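Local coordinates for predicted protein (Phaeodactylum tricornutum CCAP 1055/1, PDB 5Z5M) that probably converts 5-hydroxyisourate to (S)-allantoin in two steps, hydrolysis and then stereoselective decarboxylation, completing the conversion of urate to allantoin, at residues Glu47-Leu52 / Ile174-Ala179; Ile165-Leu170 / Asp276-His281. One frame throughout, in Å; residues are numbered along the deposited sequence.

Contact 1: Glu47-Leu52 / Ile174-Ala179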
# COMPACT_ATOMS: atom_id res chain seq x y z
N GLU A 47 -20.75 -24.97 -17.35
CA GLU A 47 -20.45 -24.35 -18.64
C GLU A 47 -18.96 -24.08 -18.85
O GLU A 47 -18.52 -23.93 -19.99
CB GLU A 47 -21.23 -23.05 -18.78
CG GLU A 47 -22.75 -23.22 -18.83
CD GLU A 47 -23.47 -21.91 -19.12
OE1 GLU A 47 -22.81 -20.85 -19.16
OE2 GLU A 47 -24.71 -21.94 -19.31
N THR A 48 -18.19 -24.02 -17.77
CA THR A 48 -16.78 -23.67 -17.87
C THR A 48 -15.89 -24.67 -17.13
O THR A 48 -16.38 -25.49 -16.35
CB THR A 48 -16.50 -22.26 -17.31
OG1 THR A 48 -16.83 -22.23 -15.91
CG2 THR A 48 -17.30 -21.20 -18.05
N ILE A 49 -14.59 -24.61 -17.37
CA ILE A 49 -13.69 -25.52 -16.69
C ILE A 49 -13.63 -25.17 -15.20
O ILE A 49 -13.48 -26.05 -14.35
CB ILE A 49 -12.28 -25.52 -17.33
CG1 ILE A 49 -11.42 -26.65 -16.73
CG2 ILE A 49 -11.61 -24.17 -17.19
CD1 ILE A 49 -10.07 -26.80 -17.39
N SER A 50 -13.80 -23.88 -14.88
CA SER A 50 -13.88 -23.45 -13.49
C SER A 50 -15.02 -24.12 -12.75
O SER A 50 -14.85 -24.64 -11.65
CB SER A 50 -14.05 -21.93 -13.40
OG SER A 50 -12.88 -21.26 -13.82
N GLN A 51 -16.20 -24.11 -13.37
CA GLN A 51 -17.38 -24.71 -12.77
C GLN A 51 -17.23 -26.23 -12.63
O GLN A 51 -17.71 -26.82 -11.66
CB GLN A 51 -18.62 -24.37 -13.60
CG GLN A 51 -19.03 -22.91 -13.51
CD GLN A 51 -20.10 -22.53 -14.51
OE1 GLN A 51 -20.41 -23.29 -15.42
NE2 GLN A 51 -20.67 -21.34 -14.34
N LEU A 52 -16.56 -26.84 -13.60
CA LEU A 52 -16.33 -28.28 -13.56
C LEU A 52 -15.42 -28.62 -12.38
O LEU A 52 -15.70 -29.56 -11.62
CB LEU A 52 -15.70 -28.75 -14.88
CG LEU A 52 -15.23 -30.21 -14.90
CD1 LEU A 52 -16.38 -31.15 -14.56
CD2 LEU A 52 -14.61 -30.55 -16.24
N ILE A 174 -8.06 -30.77 -20.85
CA ILE A 174 -9.15 -30.04 -21.49
C ILE A 174 -8.64 -28.88 -22.35
O ILE A 174 -7.75 -28.14 -21.95
CB ILE A 174 -10.14 -29.50 -20.43
CG1 ILE A 174 -11.01 -30.65 -19.91
CG2 ILE A 174 -11.01 -28.39 -21.01
CD1 ILE A 174 -11.92 -30.26 -18.75
N ASP A 175 -9.19 -28.76 -23.56
CA ASP A 175 -8.86 -27.67 -24.47
C ASP A 175 -9.53 -26.37 -24.00
O ASP A 175 -10.74 -26.22 -24.11
CB ASP A 175 -9.28 -28.02 -25.90
CG ASP A 175 -9.07 -26.88 -26.89
OD1 ASP A 175 -8.34 -25.92 -26.57
OD2 ASP A 175 -9.63 -26.97 -28.00
N THR A 176 -8.74 -25.44 -23.48
CA THR A 176 -9.29 -24.21 -22.92
C THR A 176 -9.15 -23.03 -23.88
O THR A 176 -9.22 -21.88 -23.46
CB THR A 176 -8.60 -23.85 -21.58
OG1 THR A 176 -7.19 -23.70 -21.78
CG2 THR A 176 -8.86 -24.93 -20.53
N SER A 177 -8.98 -23.31 -25.17
CA SER A 177 -8.79 -22.24 -26.14
C SER A 177 -10.05 -21.38 -26.29
O SER A 177 -9.99 -20.27 -26.82
CB SER A 177 -8.38 -22.82 -27.50
OG SER A 177 -9.48 -23.45 -28.13
N ASP A 178 -11.18 -21.89 -25.81
CA ASP A 178 -12.44 -21.16 -25.89
C ASP A 178 -12.80 -20.47 -24.58
O ASP A 178 -13.89 -19.92 -24.45
CB ASP A 178 -13.58 -22.09 -26.31
CG ASP A 178 -13.85 -23.18 -25.30
OD1 ASP A 178 -12.94 -23.50 -24.50
OD2 ASP A 178 -14.98 -23.73 -25.30
N ALA A 179 -11.88 -20.49 -23.62
CA ALA A 179 -12.08 -19.76 -22.37
C ALA A 179 -12.20 -18.27 -22.67
O ALA A 179 -11.69 -17.80 -23.69
CB ALA A 179 -10.95 -20.02 -21.38
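I49 and T176 mark where the two backbones come nearest, their CA atoms 7.7 Å apart, and no hydrogen bond joins the two segments across that distance. On one side, the first turn of helix 49-61 begins at T48; on the other, I174 is the residue at which the chain leaves helical geometry after helix 151-173, and a type I beta turn from T176 to A179 follows. What fills the space is aliphatic. I49 contributes the largest share, with I174 close behind: with CG1 anti to the backbone N (chi1 -171°) and the chain extended to its end, I49 CD1 reaches across to T176 CG2 at 3.8 Å and lies 4.1 Å from I174 CG2. The two isoleucines run past each other in opposite senses, so each lays its flank, rather than its end alone, against the other. L52, one helical turn further on, comes at a slant and sets CD2 3.7 Å from I174 CD1. V7 of helix 7-11 packs on both I49 and I174, while F21 and L22 of helix 15-22 touch I174 and L52 respectively.

Each backbone is braced within itself. T48 and Q51 form a capping box: Q51 N donates to T48 OG1 (3.2 Å), and T48 N returns a weak bond to Q51 OE1, which also accepts from E47 N. Opposite, D175 OD1 accepts from S177 N at 3.0 Å in an Asx turn, met from above the carboxylate plane. The chemistry is thus divided: polar groups shape each segment locally, and the join between them, buried and wholly apolar, depends on the fit of methyl and methylene groups between the helical OHCU decarboxylase part and the connection that leads to strand 182-189.

Contact 2: Ile165-Leu170 / Asp276-His281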
# COMPACT_ATOMS: atom_id res chain seq x y z
N ILE A 165 -3.78 -29.87 -7.51
CA ILE A 165 -3.30 -30.88 -8.45
C ILE A 165 -4.42 -31.30 -9.40
O ILE A 165 -4.19 -31.50 -10.59
CB ILE A 165 -2.73 -32.10 -7.70
CG1 ILE A 165 -1.41 -31.71 -7.03
CG2 ILE A 165 -2.51 -33.27 -8.64
CD1 ILE A 165 -0.94 -32.67 -5.98
N ALA A 166 -5.63 -31.40 -8.87
CA ALA A 166 -6.79 -31.73 -9.68
C ALA A 166 -7.00 -30.68 -10.77
O ALA A 166 -7.27 -31.01 -11.92
CB ALA A 166 -8.03 -31.86 -8.81
N TRP A 167 -6.85 -29.42 -10.38
CA TRP A 167 -6.98 -28.29 -11.30
C TRP A 167 -5.93 -28.37 -12.40
O TRP A 167 -6.23 -28.15 -13.57
CB TRP A 167 -6.86 -26.98 -10.52
CG TRP A 167 -6.92 -25.73 -11.35
CD1 TRP A 167 -5.94 -24.78 -11.46
CD2 TRP A 167 -8.00 -25.29 -12.18
NE1 TRP A 167 -6.35 -23.77 -12.30
CE2 TRP A 167 -7.62 -24.06 -12.75
CE3 TRP A 167 -9.27 -25.80 -12.48
CZ2 TRP A 167 -8.44 -23.34 -13.61
CZ3 TRP A 167 -10.09 -25.08 -13.34
CH2 TRP A 167 -9.67 -23.87 -13.89
N MET A 168 -4.69 -28.71 -12.03
CA MET A 168 -3.61 -28.86 -13.00
C MET A 168 -3.90 -29.98 -14.00
O MET A 168 -3.59 -29.85 -15.18
CB MET A 168 -2.27 -29.11 -12.30
CG MET A 168 -1.77 -27.93 -11.50
SD MET A 168 -0.22 -28.31 -10.65
CE MET A 168 -0.01 -26.81 -9.69
N ARG A 169 -4.48 -31.07 -13.52
CA ARG A 169 -4.77 -32.19 -14.40
C ARG A 169 -5.92 -31.88 -15.36
O ARG A 169 -5.89 -32.26 -16.53
CB ARG A 169 -5.09 -33.44 -13.58
CG ARG A 169 -3.87 -34.03 -12.90
CD ARG A 169 -4.28 -35.12 -11.93
NE ARG A 169 -3.13 -35.78 -11.33
CZ ARG A 169 -3.19 -36.59 -10.29
NH1 ARG A 169 -4.36 -36.84 -9.71
NH2 ARG A 169 -2.09 -37.14 -9.81
N LEU A 170 -6.94 -31.19 -14.85
CA LEU A 170 -8.07 -30.76 -15.67
C LEU A 170 -7.60 -29.84 -16.80
O LEU A 170 -8.06 -29.97 -17.94
CB LEU A 170 -9.13 -30.04 -14.82
CG LEU A 170 -10.07 -30.89 -13.98
CD1 LEU A 170 -10.83 -30.02 -12.99
CD2 LEU A 170 -11.05 -31.66 -14.87
N ASP A 276 -3.54 -18.15 -13.15
CA ASP A 276 -3.83 -19.53 -12.81
C ASP A 276 -5.13 -20.06 -13.44
O ASP A 276 -5.33 -21.27 -13.52
CB ASP A 276 -3.91 -19.68 -11.29
CG ASP A 276 -4.10 -21.13 -10.85
OD1 ASP A 276 -3.20 -21.96 -11.11
OD2 ASP A 276 -5.16 -21.44 -10.26
N ASN A 277 -6.00 -19.17 -13.90
CA ASN A 277 -7.32 -19.60 -14.38
C ASN A 277 -7.76 -18.81 -15.62
O ASN A 277 -8.06 -17.63 -15.54
CB ASN A 277 -8.37 -19.45 -13.26
CG ASN A 277 -9.75 -19.98 -13.66
OD1 ASN A 277 -10.04 -20.17 -14.83
ND2 ASN A 277 -10.60 -20.21 -12.67
N PRO A 278 -7.82 -19.49 -16.78
CA PRO A 278 -8.11 -18.85 -18.06
C PRO A 278 -9.55 -18.34 -18.20
O PRO A 278 -9.83 -17.62 -19.15
CB PRO A 278 -7.82 -19.96 -19.08
CG PRO A 278 -7.99 -21.23 -18.33
CD PRO A 278 -7.59 -20.94 -16.91
N ASP A 279 -10.43 -18.73 -17.27
CA ASP A 279 -11.81 -18.24 -17.22
C ASP A 279 -11.94 -16.85 -16.59
O ASP A 279 -12.90 -16.13 -16.85
CB ASP A 279 -12.71 -19.20 -16.43
CG ASP A 279 -13.00 -20.49 -17.16
OD1 ASP A 279 -13.09 -20.47 -18.41
OD2 ASP A 279 -13.17 -21.52 -16.47
N ASP A 280 -10.97 -16.50 -15.74
CA ASP A 280 -11.11 -15.33 -14.87
C ASP A 280 -10.72 -14.01 -15.50
O ASP A 280 -9.91 -13.96 -16.42
CB ASP A 280 -10.28 -15.52 -13.60
CG ASP A 280 -10.91 -16.48 -12.61
OD1 ASP A 280 -12.10 -16.83 -12.80
OD2 ASP A 280 -10.23 -16.87 -11.65
N HIS A 281 -11.30 -12.93 -14.97
CA HIS A 281 -10.82 -11.58 -15.25
C HIS A 281 -9.73 -11.22 -14.24
O HIS A 281 -9.99 -11.12 -13.04
CB HIS A 281 -11.97 -10.58 -15.18
CG HIS A 281 -11.53 -9.15 -15.29
ND1 HIS A 281 -12.32 -8.09 -14.90
CD2 HIS A 281 -10.38 -8.60 -15.76
CE1 HIS A 281 -11.68 -6.96 -15.12
NE2 HIS A 281 -10.49 -7.24 -15.63
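W167 donates through its indole NE1 to the backbone O of D276, at 3.0 Å. The oxygen lies practically in the ring plane, at the edge, although the donor is tilted 31° from the carbonyl plane. D276 also brings its carboxylate alongside, with OD2 3.3 Å from NE1. Further round the indole, the N277 side chain runs at about a right angle to that of W167, with its amide plane 58° from the ring, and places CG 3.6 Å from CZ2; P278 adds CD at 4.2 Å from the same carbon. I49 and A53 of helix 49-61 also pack on the indole. The first torsion of W167 (chi1 177°) directs the indole off the helix and into the loop, where it accounts for nearly all that the helix offers to this contact.

A second shell fixes these partners. N277 OD1 accepts from D279 N at 2.9 Å, an Asx turn, and D280 N returns to N277 O, closing a type I beta turn. S50 of helix 49-61 bonds to both N277 ND2 and D279 OD2. D276 OD1 has its own partner, the backbone N of Q263 in the second subunit, so the residue that receives the indole also faces the subunit interface. An alanine in place of W167 would be likely to leave D276 O without its indole donor and to open a gap beside N277 and P278.

Helix 151-173 belongs to the OHCU decarboxylase part, whereas the loop joins strands 268-275 and 281-289 of the transthyretin-like HIU hydrolase part; the arrangement is an interdomain joint of a fusion protein, with an aromatic side chain of one fold seated on a beta-strand connection of the other.

From the N terminus the chain lays down 47-52 at the start of helix 49-61, passes 165-170 near the end of helix 151-173, and soon reaches 174-179, where contact 1 closes a largely helical loop. It then builds most of the beta strands of the HIU hydrolase part before 276-281 returns to the helix and closes contact 2. Because their segments alternate, the two closures cross rather than nest. Their centres lie 9 Å apart, and they meet at S50 and again where A179 CB packs 3.5 Å from P278 O. Contact 1 ties the linker to the helical part; contact 2 ties that part to the beta part beyond.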